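Local coordinates for molinate hydrolase (PDB 4UB9), which hydrolyses the thiocarbamate herbicide molinate, as a zinc-binding enzyme of the amidohydrolase family, at residues 95-101 and 141-147. Numbering follows the deposited sequence.
Sequences NGNVHLL and VFDTWNA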
loop_
_atom_site.group_PDB
_atom_site.type_symbol
_atom_site.label_atom_id
_atom_site.label_comp_id
_atom_site.label_asym_id
_atom_site.label_seq_id
_atom_site.Cartn_x
_atom_site.Cartn_y
_atom_site.Cartn_z
ATOM N N ASN A 95 11.131 -15.859 33.634
ATOM C CA ASN A 95 10.541 -14.849 32.751
ATOM C C ASN A 95 9.074 -15.167 32.568
ATOM O O ASN A 95 8.722 -16.209 32.015
ATOM C CB ASN A 95 11.237 -14.819 31.380
ATOM C CG ASN A 95 10.922 -13.565 30.584
ATOM O OD1 ASN A 95 9.776 -13.063 30.570
ATOM N ND2 ASN A 95 11.946 -13.029 29.906
ATOM N N GLY A 96 8.231 -14.212 32.933
ATOM C CA GLY A 96 6.774 -14.399 32.892
ATOM C C GLY A 96 6.081 -14.240 31.549
ATOM O O GLY A 96 4.884 -14.488 31.431
ATOM N N ASN A 97 6.819 -13.791 30.542
ATOM C CA ASN A 97 6.267 -13.624 29.215
ATOM C C ASN A 97 7.307 -13.528 28.138
ATOM O O ASN A 97 7.892 -12.472 27.902
ATOM C CB ASN A 97 5.376 -12.403 29.132
ATOM C CG ASN A 97 4.732 -12.253 27.765
ATOM O OD1 ASN A 97 4.564 -13.219 27.044
ATOM N ND2 ASN A 97 4.353 -11.050 27.425
ATOM N N VAL A 98 7.485 -14.636 27.454
ATOM C CA VAL A 98 8.304 -14.690 26.249
ATOM C C VAL A 98 7.557 -15.306 25.070
ATOM O O VAL A 98 6.473 -15.861 25.211
ATOM C CB VAL A 98 9.592 -15.541 26.454
ATOM C CG1 VAL A 98 10.354 -15.057 27.661
ATOM C CG2 VAL A 98 9.248 -17.017 26.588
ATOM N N HIS A 99 8.178 -15.223 23.901
ATOM C CA HIS A 99 7.686 -15.888 22.696
ATOM C C HIS A 99 8.853 -16.581 22.004
ATOM O O HIS A 99 9.731 -15.948 21.407
ATOM C CB HIS A 99 7.022 -14.896 21.780
ATOM C CG HIS A 99 5.874 -14.193 22.424
ATOM N ND1 HIS A 99 5.842 -12.832 22.629
ATOM C CD2 HIS A 99 4.716 -14.667 22.928
ATOM C CE1 HIS A 99 4.722 -12.498 23.243
ATOM N NE2 HIS A 99 4.014 -13.590 23.423
ATOM N N LEU A 100 8.825 -17.899 22.072
ATOM C CA LEU A 100 9.905 -18.736 21.600
ATOM C C LEU A 100 9.920 -18.937 20.067
ATOM O O LEU A 100 10.941 -19.359 19.511
ATOM C CB LEU A 100 9.893 -20.076 22.336
ATOM C CG LEU A 100 10.073 -19.873 23.867
ATOM C CD1 LEU A 100 9.937 -21.174 24.634
ATOM C CD2 LEU A 100 11.429 -19.236 24.229
ATOM N N LEU A 101 8.785 -18.658 19.412
ATOM C CA LEU A 101 8.772 -18.211 18.014
ATOM C C LEU A 101 8.497 -16.722 18.105
ATOM O O LEU A 101 7.525 -16.306 18.744
ATOM C CB LEU A 101 7.686 -18.894 17.195
ATOM C CG LEU A 101 7.863 -20.388 16.896
ATOM C CD1 LEU A 101 6.749 -20.923 16.000
ATOM C CD2 LEU A 101 9.198 -20.641 16.225
ATOM N N VAL A 141 10.789 -20.452 31.611
ATOM C CA VAL A 141 10.103 -19.478 30.790
ATOM C C VAL A 141 8.621 -19.788 30.636
ATOM O O VAL A 141 8.214 -20.936 30.478
ATOM C CB VAL A 141 10.720 -19.313 29.372
ATOM C CG1 VAL A 141 12.117 -18.723 29.465
ATOM C CG2 VAL A 141 10.728 -20.610 28.612
ATOM N N PHE A 142 7.840 -18.727 30.629
ATOM C CA PHE A 142 6.398 -18.802 30.392
ATOM C C PHE A 142 6.108 -18.174 29.072
ATOM O O PHE A 142 6.216 -16.943 28.892
ATOM C CB PHE A 142 5.656 -18.104 31.510
ATOM C CG PHE A 142 5.746 -18.833 32.793
ATOM C CD1 PHE A 142 4.872 -19.855 33.093
ATOM C CD2 PHE A 142 6.746 -18.543 33.698
ATOM C CE1 PHE A 142 4.959 -20.563 34.303
ATOM C CE2 PHE A 142 6.846 -19.241 34.887
ATOM C CZ PHE A 142 5.945 -20.253 35.189
ATOM N N ASP A 143 5.770 -19.039 28.127
ATOM C CA ASP A 143 5.468 -18.644 26.754
ATOM C C ASP A 143 3.966 -18.419 26.559
ATOM O O ASP A 143 3.151 -19.310 26.672
ATOM C CB ASP A 143 5.983 -19.673 25.762
ATOM C CG ASP A 143 5.725 -19.270 24.303
ATOM O OD1 ASP A 143 4.568 -18.870 23.962
ATOM O OD2 ASP A 143 6.661 -19.395 23.476
ATOM N N THR A 144 3.663 -17.207 26.184
ATOM C CA THR A 144 2.324 -16.627 26.265
ATOM C C THR A 144 1.610 -16.567 24.894
ATOM O O THR A 144 0.428 -16.255 24.782
ATOM C CB THR A 144 2.572 -15.250 26.895
ATOM O OG1 THR A 144 2.330 -15.324 28.310
ATOM C CG2 THR A 144 1.850 -14.217 26.304
ATOM N N TRP A 145 2.361 -16.883 23.854
ATOM C CA TRP A 145 1.858 -16.942 22.493
ATOM C C TRP A 145 2.857 -17.641 21.583
ATOM O O TRP A 145 3.997 -17.210 21.407
ATOM C CB TRP A 145 1.557 -15.566 21.883
ATOM C CG TRP A 145 0.985 -15.676 20.451
ATOM C CD1 TRP A 145 -0.294 -15.978 20.110
ATOM C CD2 TRP A 145 1.686 -15.520 19.233
ATOM N NE1 TRP A 145 -0.438 -16.007 18.757
ATOM C CE2 TRP A 145 0.763 -15.707 18.191
ATOM C CE3 TRP A 145 3.000 -15.214 18.919
ATOM C CZ2 TRP A 145 1.114 -15.605 16.855
ATOM C CZ3 TRP A 145 3.355 -15.118 17.604
ATOM C CH2 TRP A 145 2.415 -15.322 16.582
ATOM N N ASN A 146 2.389 -18.715 20.992
ATOM C CA ASN A 146 3.207 -19.559 20.176
ATOM C C ASN A 146 2.292 -20.503 19.434
ATOM O O ASN A 146 1.089 -20.526 19.690
ATOM C CB ASN A 146 4.175 -20.340 21.050
ATOM C CG ASN A 146 5.452 -20.716 20.319
ATOM O OD1 ASN A 146 5.435 -21.091 19.144
ATOM N ND2 ASN A 146 6.570 -20.615 21.016
ATOM N N ALA A 147 2.871 -21.291 18.540
ATOM C CA ALA A 147 2.146 -22.362 17.862
ATOM C C ALA A 147 2.119 -23.619 18.714
ATOM O O ALA A 147 3.162 -24.151 19.106
ATOM C CB ALA A 147 2.766 -22.667 16.533
#
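Two neighbouring parallel strands of the amidohydrolase TIM barrel run side by side here, in a fully buried part of the chain. Asn95 pairs with Val141 and its O accepts from Phe142 N (3.0 Å), while its carboxamide makes an Asx turn, OD1 taking Asn97 N at 3.0 Å, and so braces the corner at Gly96. The extra residue is absorbed as a beta bulge: the register slips by one before Val98 pairs with Asp143. Gly96 O bonds to Tyr430 OH, and the Phe142 ring stacks on Tyr430. Asn97, an amide suited to polar surroundings, gives its ND2 to Asp373 OD1; its side chain lies about 6 Å from that of the zinc ligand His302 and from the zinc ion. Val98 restores the strand pairing, its N donating to Phe142 O (3.0 Å) and its O accepting from Thr144 N (3.3 Å); the CG2 methyl of its beta-branched side chain packs on Val141 CB at 3.9 Å. The polar His99 ring turns its edge to Trp145 O, 3.0 Å from CD2, and bonds weakly through ND1 to Asp373 O. Beyond the strand, Leu100 N finds Asp143 OD2 at 3.0 Å. Leu100 and Leu101 suit apolar surroundings, against Ile126 and Val125 of helix 122-135. Asp143 OD2 also accepts from Asn146 ND2 (2.7 Å) and OD1 from Trp145 N (3.0 Å), so one buried carboxylate, holding three donors, ties together both loops where main-chain pairing ends.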